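Local coordinates for protein GNA33 (Neisseria gonorrhoeae FA 1090, PDB 2G5D) that probably acts as a lytic transglycosylase, cleaving peptidoglycan between N-acetylmuramic acid and N-acetylglucosamine and leaving a 1,6-anhydro bond on the muramic acid, at residues W53-A59 against I90-K96. Residue numbers count along the deposited sequence, not the author numbering.
Sequences WAAQDFA and IHSFQAK. Unlike the reference sequence in segment 90-96: Ile90 (reference Val).
Two helix starts meet here: a type I turn, Trp53 to Gln56, leads into helix 58-72, and the second segment opens helix 92-102. The backbones come closest at Phe58 and Ser92, CA to CA 4.3 Å. Trp53 (chi1 t) brings NE1 to 4.1 Å from Lys96 CG, while that NE1 hydrogen-bonds Glu100. Ala54 O accepts from a water at 2.9 Å, and Lys96 NZ donates to the same water at 2.6 Å. Asp57, centring an inverse gamma turn, caps its helix and forms a salt bridge with Lys60. Phe58 (chi1 m) points at the second helix: Lys96 CB lies over its ring face, 3.9 Å from the centroid, a CH-pi contact, and Phe58 CB packs 3.7 Å from Ala95 CB. Ala59 N donates to Ser92 OG (3.1 Å, 155°; Ser92 chi1 m), so a side chain of one first turn satisfies a backbone NH of the other. Ala59 CB meets Ile90 CG2 at 4.1 Å. His91 caps its own helix, ND1 accepting from Phe93 N at 3.0 Å. Around these paired helix N-termini, Leu62 continues the packing against Ile90 and Ala95, Phe99 backs Trp53 and Phe58, and Phe354 of strand 352-358, touching Trp53 and Gln56, joins them to the large mixed sheet.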
loop_
_atom_site.group_PDB
_atom_site.type_symbol
_atom_site.label_atom_id
_atom_site.label_comp_id
_atom_site.label_asym_id
_atom_site.label_seq_id
_atom_site.Cartn_x
_atom_site.Cartn_y
_atom_site.Cartn_z
ATOM N N TRP A 53 2.755 -16.357 -20.444
ATOM C CA TRP A 53 3.924 -15.525 -20.671
ATOM C C TRP A 53 3.910 -14.874 -22.060
ATOM O O TRP A 53 4.077 -13.665 -22.179
ATOM C CB TRP A 53 5.200 -16.355 -20.552
ATOM C CG TRP A 53 6.397 -15.533 -20.864
ATOM C CD1 TRP A 53 7.092 -15.481 -22.046
ATOM C CD2 TRP A 53 7.021 -14.589 -19.984
ATOM N NE1 TRP A 53 8.130 -14.559 -21.938
ATOM C CE2 TRP A 53 8.101 -14.008 -20.684
ATOM C CE3 TRP A 53 6.789 -14.202 -18.653
ATOM C CZ2 TRP A 53 8.937 -13.042 -20.101
ATOM C CZ3 TRP A 53 7.610 -13.237 -18.076
ATOM C CH2 TRP A 53 8.675 -12.678 -18.798
ATOM N N ALA A 54 3.742 -15.690 -23.094
ATOM C CA ALA A 54 3.728 -15.238 -24.503
ATOM C C ALA A 54 2.754 -14.100 -24.776
ATOM O O ALA A 54 3.098 -13.151 -25.509
ATOM C CB ALA A 54 3.407 -16.427 -25.430
ATOM N N ALA A 55 1.554 -14.202 -24.184
ATOM C CA ALA A 55 0.436 -13.280 -24.418
ATOM C C ALA A 55 0.349 -12.038 -23.489
ATOM O O ALA A 55 -0.616 -11.265 -23.552
ATOM C CB ALA A 55 -0.891 -14.057 -24.427
ATOM N N GLN A 56 1.361 -11.831 -22.657
ATOM C CA GLN A 56 1.412 -10.642 -21.801
ATOM C C GLN A 56 1.415 -9.303 -22.545
ATOM O O GLN A 56 2.018 -9.161 -23.596
ATOM C CB GLN A 56 2.629 -10.663 -20.886
ATOM C CG GLN A 56 2.598 -11.721 -19.780
ATOM C CD GLN A 56 1.344 -11.622 -18.955
ATOM O OE1 GLN A 56 1.148 -10.639 -18.234
ATOM N NE2 GLN A 56 0.462 -12.617 -19.081
ATOM N N ASP A 57 0.771 -8.317 -21.935
ATOM C CA ASP A 57 0.934 -6.928 -22.346
ATOM C C ASP A 57 2.224 -6.427 -21.675
ATOM O O ASP A 57 2.203 -5.722 -20.640
ATOM C CB ASP A 57 -0.303 -6.108 -21.975
ATOM C CG ASP A 57 -0.333 -4.759 -22.645
ATOM O OD1 ASP A 57 0.724 -4.276 -23.119
ATOM O OD2 ASP A 57 -1.420 -4.187 -22.707
ATOM N N PHE A 58 3.353 -6.819 -22.266
ATOM C CA PHE A 58 4.671 -6.432 -21.790
ATOM C C PHE A 58 4.952 -4.928 -21.933
ATOM O O PHE A 58 5.867 -4.399 -21.279
ATOM C CB PHE A 58 5.780 -7.227 -22.510
ATOM C CG PHE A 58 5.851 -8.674 -22.139
ATOM C CD1 PHE A 58 5.420 -9.646 -23.042
ATOM C CD2 PHE A 58 6.356 -9.085 -20.910
ATOM C CE1 PHE A 58 5.485 -11.017 -22.726
ATOM C CE2 PHE A 58 6.411 -10.475 -20.575
ATOM C CZ PHE A 58 5.994 -11.427 -21.481
ATOM N N ALA A 59 4.205 -4.221 -22.790
ATOM C CA ALA A 59 4.346 -2.750 -22.844
ATOM C C ALA A 59 3.934 -2.157 -21.496
ATOM O O ALA A 59 4.622 -1.278 -20.937
ATOM C CB ALA A 59 3.472 -2.156 -23.981
ATOM N N ILE A 90 8.219 1.318 -25.667
ATOM C CA ILE A 90 6.998 0.892 -24.983
ATOM C C ILE A 90 6.106 0.134 -25.961
ATOM O O ILE A 90 5.139 0.698 -26.505
ATOM C CB ILE A 90 6.221 2.078 -24.309
ATOM C CG1 ILE A 90 7.163 2.886 -23.407
ATOM C CG2 ILE A 90 5.042 1.546 -23.487
ATOM C CD1 ILE A 90 7.464 2.241 -22.063
ATOM N N HIS A 91 6.459 -1.144 -26.155
ATOM C CA HIS A 91 5.779 -2.092 -27.050
ATOM C C HIS A 91 6.076 -3.481 -26.546
ATOM O O HIS A 91 7.215 -3.779 -26.197
ATOM C CB HIS A 91 6.278 -1.992 -28.493
ATOM C CG HIS A 91 5.387 -2.681 -29.491
ATOM N ND1 HIS A 91 5.331 -4.054 -29.623
ATOM C CD2 HIS A 91 4.516 -2.181 -30.402
ATOM C CE1 HIS A 91 4.452 -4.370 -30.551
ATOM N NE2 HIS A 91 3.948 -3.251 -31.049
ATOM N N SER A 92 5.048 -4.331 -26.528
ATOM C CA SER A 92 5.139 -5.693 -26.023
ATOM C C SER A 92 6.152 -6.598 -26.699
ATOM O O SER A 92 6.633 -7.536 -26.066
ATOM C CB SER A 92 3.773 -6.344 -26.083
ATOM O OG SER A 92 2.891 -5.633 -25.254
ATOM N N PHE A 93 6.466 -6.344 -27.970
ATOM C CA PHE A 93 7.442 -7.168 -28.684
ATOM C C PHE A 93 8.837 -6.976 -28.098
ATOM O O PHE A 93 9.482 -7.939 -27.664
ATOM C CB PHE A 93 7.436 -6.886 -30.194
ATOM C CG PHE A 93 8.413 -7.733 -30.970
ATOM C CD1 PHE A 93 8.140 -9.083 -31.213
ATOM C CD2 PHE A 93 9.610 -7.194 -31.431
ATOM C CE1 PHE A 93 9.035 -9.886 -31.929
ATOM C CE2 PHE A 93 10.516 -7.990 -32.144
ATOM C CZ PHE A 93 10.220 -9.333 -32.400
ATOM N N GLN A 94 9.278 -5.720 -28.085
ATOM C CA GLN A 94 10.573 -5.309 -27.523
ATOM C C GLN A 94 10.680 -5.486 -26.002
ATOM O O GLN A 94 11.735 -5.908 -25.474
ATOM C CB GLN A 94 10.808 -3.847 -27.882
ATOM C CG GLN A 94 11.229 -3.622 -29.347
ATOM C CD GLN A 94 10.085 -3.454 -30.366
ATOM O OE1 GLN A 94 10.354 -3.273 -31.563
ATOM N NE2 GLN A 94 8.836 -3.492 -29.914
ATOM N N ALA A 95 9.588 -5.162 -25.310
ATOM C CA ALA A 95 9.489 -5.267 -23.863
ATOM C C ALA A 95 9.547 -6.721 -23.392
ATOM O O ALA A 95 10.147 -7.006 -22.376
ATOM C CB ALA A 95 8.218 -4.588 -23.380
ATOM N N LYS A 96 8.917 -7.637 -24.121
ATOM C CA LYS A 96 9.096 -9.073 -23.842
ATOM C C LYS A 96 10.572 -9.489 -23.907
ATOM O O LYS A 96 11.075 -10.190 -23.012
ATOM C CB LYS A 96 8.318 -9.924 -24.831
ATOM C CG LYS A 96 8.437 -11.427 -24.566
ATOM C CD LYS A 96 7.466 -12.179 -25.424
ATOM C CE LYS A 96 8.075 -13.431 -25.961
ATOM N NZ LYS A 96 7.450 -13.777 -27.256
HETATM O O HOH W 1 4.905 -13.726 -27.662
#